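Local structure of arginyl-tRNA synthetase, putative (Plasmodium falciparum, 5JLD) at residues N264-K269 / L443-I448. The protein probably attaches L-arginine to tRNA(Arg) at the expense of ATP, as a class I aminoacyl-tRNA synthetase of the malaria parasite. Residues are numbered along the deposited sequence; the frame is centred on the assembly and turned at random. Where two conformers were deposited one is given.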
ATOM      1  N   ASN A 264     -16.772   0.224   7.772  1.00 60.89           N
ATOM      2  CA  ASN A 264     -16.618   1.452   8.530  1.00 70.27           C
ATOM      3  C   ASN A 264     -16.094   1.223   9.959  1.00 62.74           C
ATOM      4  O   ASN A 264     -15.613   2.169  10.565  1.00 52.48           O
ATOM      5  CB  ASN A 264     -17.909   2.284   8.522  1.00 69.26           C
ATOM      6  CG  ASN A 264     -18.981   1.711   9.355  1.00 75.59           C
ATOM      7  OD1 ASN A 264     -18.817   1.521  10.558  1.00 80.67           O
ATOM      8  ND2 ASN A 264     -20.131   1.469   8.736  1.00 83.75           N
ATOM      9  N   ILE A 265     -16.151  -0.010  10.481  1.00 54.05           N
ATOM     10  CA  ILE A 265     -15.347  -0.333  11.672  1.00 55.76           C
ATOM     11  C   ILE A 265     -13.844  -0.149  11.366  1.00 57.05           C
ATOM     12  O   ILE A 265     -13.062   0.307  12.212  1.00 59.52           O
ATOM     13  CB  ILE A 265     -15.591  -1.779  12.184  1.00 54.42           C
ATOM     14  CG1 ILE A 265     -16.975  -1.910  12.811  1.00 64.45           C
ATOM     15  CG2 ILE A 265     -14.562  -2.173  13.228  1.00 53.87           C
ATOM     16  CD1 ILE A 265     -17.193  -3.222  13.554  1.00 68.84           C
ATOM     17  N   LEU A 266     -13.454  -0.498  10.143  1.00 44.36           N
ATOM     18  CA  LEU A 266     -12.088  -0.306   9.675  1.00 49.65           C
ATOM     19  C   LEU A 266     -11.768   1.126   9.204  1.00 46.61           C
ATOM     20  O   LEU A 266     -10.609   1.452   8.930  1.00 46.86           O
ATOM     21  CB  LEU A 266     -11.804  -1.292   8.535  1.00 50.02           C
ATOM     22  CG  LEU A 266     -11.764  -2.773   8.915  1.00 52.03           C
ATOM     23  CD1 LEU A 266     -11.619  -3.648   7.667  1.00 42.20           C
ATOM     24  CD2 LEU A 266     -10.629  -3.040   9.916  1.00 49.20           C
ATOM     25  N   ASP A 267     -12.796   1.968   9.131  1.00 47.92           N
ATOM     26  CA  ASP A 267     -12.678   3.318   8.579  0.56 51.84           C
ATOM     27  C   ASP A 267     -12.095   3.287   7.167  1.00 49.87           C
ATOM     28  O   ASP A 267     -11.189   4.053   6.835  1.00 57.78           O
ATOM     29  CB  ASP A 267     -11.827   4.207   9.495  0.56 52.67           C
ATOM     30  CG  ASP A 267     -12.584   4.664  10.724  0.56 59.55           C
ATOM     31  OD1 ASP A 267     -13.336   5.656  10.623  0.56 62.92           O
ATOM     32  OD2 ASP A 267     -12.436   4.034  11.792  0.56 65.37           O
ATOM     33  N   ILE A 268     -12.617   2.387   6.338  1.00 56.29           N
ATOM     34  CA  ILE A 268     -12.156   2.238   4.957  1.00 54.83           C
ATOM     35  C   ILE A 268     -13.303   2.404   3.971  1.00 57.06           C
ATOM     36  O   ILE A 268     -14.263   1.641   3.989  1.00 50.99           O
ATOM     37  CB  ILE A 268     -11.496   0.862   4.721  1.00 51.87           C
ATOM     38  CG1 ILE A 268     -10.230   0.726   5.577  1.00 52.96           C
ATOM     39  CG2 ILE A 268     -11.191   0.657   3.225  1.00 45.02           C
ATOM     40  CD1 ILE A 268      -9.548  -0.605   5.467  1.00 46.12           C
ATOM     41  N   LYS A 269     -13.200   3.392   3.096  1.00 56.81           N
ATOM     42  CA  LYS A 269     -14.255   3.600   2.124  1.00 55.47           C
ATOM     43  C   LYS A 269     -13.833   3.155   0.726  1.00 52.45           C
ATOM     44  O   LYS A 269     -12.701   3.369   0.286  1.00 45.46           O
ATOM     45  CB  LYS A 269     -14.679   5.070   2.122  1.00 64.76           C
ATOM     46  CG  LYS A 269     -15.165   5.536   3.485  1.00 70.25           C
ATOM     47  CD  LYS A 269     -15.941   6.831   3.390  1.00 74.74           C
ATOM     48  CE  LYS A 269     -16.552   7.196   4.733  1.00 75.79           C
ATOM     49  NZ  LYS A 269     -17.725   6.334   5.069  1.00 81.90           N
ATOM     50  N   LEU A 443      -7.405   0.856  19.226  1.00 56.95           N
ATOM     51  CA  LEU A 443      -6.152   0.143  19.482  1.00 59.83           C
ATOM     52  C   LEU A 443      -6.096  -1.202  18.751  1.00 60.54           C
ATOM     53  O   LEU A 443      -5.111  -1.506  18.077  1.00 61.05           O
ATOM     54  CB  LEU A 443      -5.960  -0.074  20.988  1.00 56.25           C
ATOM     55  CG  LEU A 443      -5.774   1.188  21.836  1.00 58.28           C
ATOM     56  CD1 LEU A 443      -5.581   0.848  23.315  1.00 61.03           C
ATOM     57  CD2 LEU A 443      -4.614   2.041  21.311  1.00 55.32           C
ATOM     58  N   CYS A 444      -7.155  -1.995  18.895  1.00 50.83           N
ATOM     59  CA  CYS A 444      -7.277  -3.282  18.217  1.00 54.34           C
ATOM     60  C   CYS A 444      -7.166  -3.184  16.702  1.00 52.63           C
ATOM     61  O   CYS A 444      -6.384  -3.897  16.071  1.00 52.04           O
ATOM     62  CB  CYS A 444      -8.619  -3.935  18.557  1.00 60.68           C
ATOM     63  SG  CYS A 444      -8.945  -5.384  17.524  1.00 61.80           S
ATOM     64  N   VAL A 445      -7.977  -2.310  16.122  1.00 52.97           N
ATOM     65  CA  VAL A 445      -8.001  -2.122  14.673  1.00 53.71           C
ATOM     66  C   VAL A 445      -6.625  -1.717  14.150  1.00 52.24           C
ATOM     67  O   VAL A 445      -6.096  -2.306  13.189  1.00 55.36           O
ATOM     68  CB  VAL A 445      -9.060  -1.072  14.289  1.00 51.26           C
ATOM     69  CG1 VAL A 445      -8.925  -0.670  12.831  1.00 50.99           C
ATOM     70  CG2 VAL A 445     -10.461  -1.621  14.585  1.00 49.15           C
ATOM     71  N   SER A 446      -6.035  -0.730  14.816  1.00 54.92           N
ATOM     72  CA  SER A 446      -4.681  -0.275  14.486  1.00 52.15           C
ATOM     73  C   SER A 446      -3.661  -1.412  14.563  1.00 46.98           C
ATOM     74  O   SER A 446      -2.797  -1.549  13.683  1.00 42.33           O
ATOM     75  CB  SER A 446      -4.266   0.864  15.415  1.00 53.55           C
ATOM     76  OG  SER A 446      -4.943   2.064  15.087  1.00 52.64           O
ATOM     77  N   ALA A 447      -3.791  -2.231  15.605  1.00 51.51           N
ATOM     78  CA  ALA A 447      -2.900  -3.359  15.842  1.00 52.80           C
ATOM     79  C   ALA A 447      -2.993  -4.387  14.727  1.00 48.19           C
ATOM     80  O   ALA A 447      -1.975  -4.829  14.196  1.00 54.82           O
ATOM     81  CB  ALA A 447      -3.210  -4.011  17.194  1.00 48.74           C
ATOM     82  N   ILE A 448      -4.215  -4.775  14.388  1.00 47.87           N
ATOM     83  CA  ILE A 448      -4.469  -5.686  13.271  1.00 45.63           C
ATOM     84  C   ILE A 448      -3.840  -5.165  11.984  1.00 44.70           C
ATOM     85  O   ILE A 448      -3.127  -5.910  11.261  1.00 49.28           O
ATOM     86  CB  ILE A 448      -6.003  -5.895  13.052  1.00 52.26           C
ATOM     87  CG1 ILE A 448      -6.603  -6.749  14.174  1.00 55.99           C
ATOM     88  CG2 ILE A 448      -6.290  -6.518  11.687  1.00 52.82           C
ATOM     89  CD1 ILE A 448      -8.090  -7.066  13.987  1.00 50.41           C
TER
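V445 projects from helix 436-453 against the C-terminal end of helix 242-265 and meets I265 and L266 there. The two methyls of V445 face mainly different residues. CG1 lies 4.1 Å from CD2 of L266. CG2 lies 4.0 Å from the carbonyl O of I265, a van der Waals approach of a methyl to a backbone oxygen. The same CG2 comes within 4.4 Å of CG2 of I265, so the branch methyl of the isoleucine does the touching. The torsion of V445 explains this split. CG1 is anti to the backbone N (chi1 169°), and CG2 is anti to the carbonyl carbon, so the two methyls spread over two successive residues. L266 reaches the valine with one branch tip. With CG anti to the carbonyl carbon (chi1 -67°) and CD1 extended beyond it, CD2 is left as the branch that meets the valine.

The contact is small, with 125 Å² buried in total, and made mostly of apolar side chains. Among CA atoms, those of L266 and V445 are nearest, 6.7 Å apart. D267 has positive phi (55°) and is the C' residue of a Schellman motif that ends helix 242-265. The chain therefore turns away directly after the two residues that touch V445. The carbonyl O of L266 accepts a hydrogen bond from K449 NZ, a second tie to helix 436-453.

The contact lies within the class I catalytic domain. L266 also packs on L152 and T155 of helix 149-167 and on I405 of helix 401-420, while helix 436-453 has further neighbours in helices 401-420, 465-469 and 476-492. Beyond the turn, the chain runs on into strand 271-272, an outermost strand of the parallel sheet.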